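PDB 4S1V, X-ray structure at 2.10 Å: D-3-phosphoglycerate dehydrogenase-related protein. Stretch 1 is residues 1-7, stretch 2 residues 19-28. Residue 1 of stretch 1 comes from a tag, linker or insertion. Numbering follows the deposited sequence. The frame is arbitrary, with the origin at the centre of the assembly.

Stretch 1 1-7: MMKIAIL
Stretch 2 19-28: AFQCLQGHDV

The most unusual feature of this contact is a side chain that extends a backbone ladder: the His26 ring, at chi1 -75° (m) and chi2 -78°, offers ND1 to the backbone Met2 N at 3.3 Å, so the imidazole edge accepts a hydrogen bond just before the strands pair. Because Met2 N is the donor, ND1 must carry a lone pair there. Tag residue Met1 lies close to the same ring, its CB 3.4 Å from His26 CE1, and its N makes a weak 3.3 Å bond to Gly25 O.

Beyond this start the chains run parallel. Strand 3-6 lies parallel to strand 27-28, pairing Lys3 with Asp27 and Ile4 with Val28, each at a CA-CA distance of 4.7 Å. Asp27 reaches back and forward in the parallel manner: its N donates to Met2 O at 3.1 Å, and its O accepts from Ile4 N at 2.7 Å, nearly straight at 168°. Both Ile4 (-120/129) and Val28 (-114/127) are extended.

Residues 19-22 have helical phi/psi, and a type II turn from Leu23 to His26 leads into the second strand; Gly25, at 76/18, supplies the positive phi that glycine tolerates best.

The faces divide by chemistry. Lys3 (m, t, p, t) and Asp27 (chi1 t, chi2 11°) share one, with Lys3 CE 3.4 Å from Asp27 OD2 but NZ 4.3 Å from that oxygen, a loose electrostatic pairing short of a salt bridge. Ile4 and Val28 (t) share the other, which is apolar. Ile4 (m, t) sends CD1 to 3.7 Å from His26 CB, 4.3 Å from Val28 CG2 and 4.4 Å from Leu23 CD2. Two residues on, Ile6 (m, t) places CD1 4.1 Å from Val28 CG1 and 4.2 Å from Phe20 CE1, at the edge of a ring set by chi1 -158° (t) and chi2 79°.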

ATOM      1  N   MET C   1       8.939  34.084  43.218  1.00 55.32           N
ATOM      2  CA  MET C   1       8.249  35.348  42.837  1.00 56.19           C
ATOM      3  C   MET C   1       6.941  35.064  42.096  1.00 55.08           C
ATOM      4  O   MET C   1       5.900  34.865  42.726  1.00 58.48           O
ATOM      5  CB  MET C   1       9.169  36.230  41.986  1.00 59.24           C
ATOM      6  CG  MET C   1       8.737  37.685  41.882  1.00 60.95           C
ATOM      7  SD  MET C   1       9.866  38.833  42.696  1.00 70.40           S
ATOM      8  CE  MET C   1       9.905  38.222  44.386  1.00 64.69           C
ATOM      9  N   MET C   2       7.003  35.028  40.764  1.00 50.94           N
ATOM     10  CA  MET C   2       5.808  34.918  39.925  1.00 46.02           C
ATOM     11  C   MET C   2       5.383  33.481  39.652  1.00 41.83           C
ATOM     12  O   MET C   2       6.222  32.585  39.523  1.00 40.49           O
ATOM     13  CB  MET C   2       6.025  35.612  38.579  1.00 48.06           C
ATOM     14  CG  MET C   2       6.608  37.009  38.639  1.00 48.64           C
ATOM     15  SD  MET C   2       6.664  37.738  36.993  1.00 50.13           S
ATOM     16  CE  MET C   2       4.953  38.225  36.785  1.00 49.28           C
ATOM     17  N   LYS C   3       4.071  33.273  39.571  1.00 39.65           N
ATOM     18  CA  LYS C   3       3.515  32.035  39.044  1.00 37.79           C
ATOM     19  C   LYS C   3       3.460  32.161  37.524  1.00 35.67           C
ATOM     20  O   LYS C   3       2.791  33.058  36.993  1.00 34.66           O
ATOM     21  CB  LYS C   3       2.120  31.749  39.617  1.00 39.47           C
ATOM     22  CG  LYS C   3       2.121  30.958  40.922  1.00 41.25           C
ATOM     23  CD  LYS C   3       0.875  30.089  41.073  1.00 42.22           C
ATOM     24  CE  LYS C   3       0.931  28.842  40.189  1.00 42.43           C
ATOM     25  NZ  LYS C   3      -0.223  27.918  40.382  1.00 41.28           N
ATOM     26  N   ILE C   4       4.171  31.255  36.845  1.00 32.45           N
ATOM     27  CA  ILE C   4       4.395  31.320  35.398  1.00 30.96           C
ATOM     28  C   ILE C   4       3.845  30.091  34.686  1.00 29.76           C
ATOM     29  O   ILE C   4       4.142  28.964  35.070  1.00 27.81           O
ATOM     30  CB  ILE C   4       5.907  31.449  35.082  1.00 30.93           C
ATOM     31  CG1 ILE C   4       6.477  32.745  35.670  1.00 30.70           C
ATOM     32  CG2 ILE C   4       6.176  31.387  33.579  1.00 30.12           C
ATOM     33  CD1 ILE C   4       7.964  32.692  35.931  1.00 31.34           C
ATOM     34  N   ALA C   5       3.049  30.317  33.639  1.00 30.28           N
ATOM     35  CA  ALA C   5       2.577  29.230  32.785  1.00 29.89           C
ATOM     36  C   ALA C   5       3.205  29.274  31.387  1.00 31.04           C
ATOM     37  O   ALA C   5       3.269  30.332  30.752  1.00 31.26           O
ATOM     38  CB  ALA C   5       1.056  29.238  32.690  1.00 29.68           C
ATOM     39  N   ILE C   6       3.675  28.118  30.922  1.00 30.98           N
ATOM     40  CA  ILE C   6       4.151  27.973  29.549  1.00 30.38           C
ATOM     41  C   ILE C   6       3.144  27.118  28.793  1.00 30.35           C
ATOM     42  O   ILE C   6       2.892  25.969  29.170  1.00 32.56           O
ATOM     43  CB  ILE C   6       5.558  27.337  29.464  1.00 30.56           C
ATOM     44  CG1 ILE C   6       6.555  28.103  30.339  1.00 30.75           C
ATOM     45  CG2 ILE C   6       6.043  27.313  28.017  1.00 30.02           C
ATOM     46  CD1 ILE C   6       7.953  27.518  30.327  1.00 31.72           C
ATOM     47  N   LEU C   7       2.561  27.686  27.740  1.00 29.12           N
ATOM     48  CA  LEU C   7       1.530  26.989  26.966  1.00 29.05           C
ATOM     49  C   LEU C   7       2.080  26.151  25.797  1.00 27.53           C
ATOM     50  O   LEU C   7       3.167  26.417  25.277  1.00 27.06           O
ATOM     51  CB  LEU C   7       0.475  27.979  26.454  1.00 29.83           C
ATOM     52  CG  LEU C   7      -0.408  28.740  27.449  1.00 31.79           C
ATOM     53  CD1 LEU C   7      -1.323  29.710  26.706  1.00 30.39           C
ATOM     54  CD2 LEU C   7      -1.235  27.781  28.302  1.00 32.48           C
ATOM     55  N   ALA C  19      17.972  27.019  28.939  1.00 31.82           N
ATOM     56  CA  ALA C  19      17.280  28.257  29.261  1.00 31.28           C
ATOM     57  C   ALA C  19      16.319  28.130  30.452  1.00 31.95           C
ATOM     58  O   ALA C  19      16.022  29.125  31.108  1.00 31.77           O
ATOM     59  CB  ALA C  19      16.553  28.782  28.036  1.00 29.74           C
ATOM     60  N   PHE C  20      15.849  26.914  30.733  1.00 32.21           N
ATOM     61  CA  PHE C  20      14.903  26.685  31.828  1.00 33.40           C
ATOM     62  C   PHE C  20      15.479  27.031  33.201  1.00 36.09           C
ATOM     63  O   PHE C  20      14.738  27.439  34.094  1.00 36.39           O
ATOM     64  CB  PHE C  20      14.383  25.245  31.820  1.00 32.49           C
ATOM     65  CG  PHE C  20      13.069  25.066  32.539  1.00 31.82           C
ATOM     66  CD1 PHE C  20      11.866  25.416  31.925  1.00 31.46           C
ATOM     67  CD2 PHE C  20      13.031  24.534  33.825  1.00 31.57           C
ATOM     68  CE1 PHE C  20      10.655  25.245  32.582  1.00 31.93           C
ATOM     69  CE2 PHE C  20      11.822  24.360  34.488  1.00 31.55           C
ATOM     70  CZ  PHE C  20      10.634  24.711  33.866  1.00 32.28           C
ATOM     71  N   GLN C  21      16.795  26.884  33.363  1.00 40.14           N
ATOM     72  CA  GLN C  21      17.459  27.235  34.627  1.00 44.10           C
ATOM     73  C   GLN C  21      17.363  28.719  34.961  1.00 42.95           C
ATOM     74  O   GLN C  21      17.432  29.093  36.132  1.00 43.43           O
ATOM     75  CB  GLN C  21      18.920  26.771  34.653  1.00 46.62           C
ATOM     76  CG  GLN C  21      19.100  25.350  35.182  1.00 51.91           C
ATOM     77  CD  GLN C  21      18.520  25.156  36.580  1.00 55.05           C
ATOM     78  OE1 GLN C  21      18.833  25.904  37.513  1.00 54.59           O
ATOM     79  NE2 GLN C  21      17.668  24.143  36.728  1.00 56.56           N
ATOM     80  N   CYS C  22      17.192  29.544  33.927  1.00 42.76           N
ATOM     81  CA  CYS C  22      16.959  30.981  34.074  1.00 43.37           C
ATOM     82  C   CYS C  22      15.694  31.305  34.875  1.00 43.12           C
ATOM     83  O   CYS C  22      15.490  32.451  35.280  1.00 42.71           O
ATOM     84  CB  CYS C  22      16.875  31.660  32.700  1.00 43.48           C
ATOM     85  SG  CYS C  22      18.384  31.568  31.706  1.00 49.32           S
ATOM     86  N   LEU C  23      14.845  30.300  35.091  1.00 43.57           N
ATOM     87  CA  LEU C  23      13.590  30.494  35.828  1.00 43.82           C
ATOM     88  C   LEU C  23      13.621  29.966  37.268  1.00 44.95           C
ATOM     89  O   LEU C  23      12.587  29.925  37.945  1.00 43.18           O
ATOM     90  CB  LEU C  23      12.419  29.882  35.063  1.00 42.84           C
ATOM     91  CG  LEU C  23      12.033  30.485  33.711  1.00 41.71           C
ATOM     92  CD1 LEU C  23      10.839  29.720  33.161  1.00 41.31           C
ATOM     93  CD2 LEU C  23      11.727  31.974  33.817  1.00 40.98           C
ATOM     94  N   GLN C  24      14.803  29.570  37.729  1.00 45.41           N
ATOM     95  CA  GLN C  24      14.996  29.108  39.102  1.00 49.27           C
ATOM     96  C   GLN C  24      14.460  30.144  40.099  1.00 48.88           C
ATOM     97  O   GLN C  24      14.607  31.350  39.895  1.00 48.37           O
ATOM     98  CB  GLN C  24      16.480  28.837  39.351  1.00 51.80           C
ATOM     99  CG  GLN C  24      16.777  27.979  40.571  1.00 54.66           C
ATOM    100  CD  GLN C  24      18.180  28.194  41.112  1.00 56.48           C
ATOM    101  OE1 GLN C  24      18.955  28.995  40.580  1.00 56.21           O
ATOM    102  NE2 GLN C  24      18.512  27.480  42.182  1.00 57.85           N
ATOM    103  N   GLY C  25      13.816  29.669  41.161  1.00 49.18           N
ATOM    104  CA  GLY C  25      13.215  30.564  42.154  1.00 50.62           C
ATOM    105  C   GLY C  25      11.910  31.206  41.699  1.00 51.42           C
ATOM    106  O   GLY C  25      11.483  32.222  42.252  1.00 54.04           O
ATOM    107  N   HIS C  26      11.289  30.624  40.676  1.00 48.04           N
ATOM    108  CA  HIS C  26       9.940  31.000  40.260  1.00 45.92           C
ATOM    109  C   HIS C  26       9.077  29.777  40.270  1.00 44.15           C
ATOM    110  O   HIS C  26       9.587  28.654  40.225  1.00 43.48           O
ATOM    111  CB  HIS C  26       9.939  31.610  38.861  1.00 43.88           C
ATOM    112  CG  HIS C  26      10.462  33.024  38.803  1.00 43.51           C
ATOM    113  ND1 HIS C  26       9.722  34.088  39.172  1.00 42.22           N
ATOM    114  CD2 HIS C  26      11.692  33.529  38.375  1.00 41.67           C
ATOM    115  CE1 HIS C  26      10.442  35.216  38.999  1.00 41.67           C
ATOM    116  NE2 HIS C  26      11.646  34.870  38.510  1.00 41.70           N
ATOM    117  N   ASP C  27       7.764  29.982  40.323  1.00 43.09           N
ATOM    118  CA  ASP C  27       6.801  28.886  40.269  1.00 42.41           C
ATOM    119  C   ASP C  27       6.310  28.674  38.830  1.00 41.52           C
ATOM    120  O   ASP C  27       5.469  29.434  38.327  1.00 39.53           O
ATOM    121  CB  ASP C  27       5.629  29.177  41.209  1.00 43.83           C
ATOM    122  CG  ASP C  27       4.773  27.952  41.483  1.00 45.62           C
ATOM    123  OD1 ASP C  27       5.180  26.823  41.126  1.00 44.64           O
ATOM    124  OD2 ASP C  27       3.682  28.126  42.074  1.00 47.31           O
ATOM    125  N   VAL C  28       6.836  27.637  38.177  1.00 39.47           N
ATOM    126  CA  VAL C  28       6.586  27.397  36.749  1.00 37.23           C
ATOM    127  C   VAL C  28       5.772  26.120  36.479  1.00 36.69           C
ATOM    128  O   VAL C  28       6.128  25.036  36.944  1.00 36.62           O
ATOM    129  CB  VAL C  28       7.912  27.324  35.949  1.00 36.81           C
ATOM    130  CG1 VAL C  28       7.644  27.328  34.449  1.00 36.14           C
ATOM    131  CG2 VAL C  28       8.841  28.471  36.316  1.00 37.05           C
TER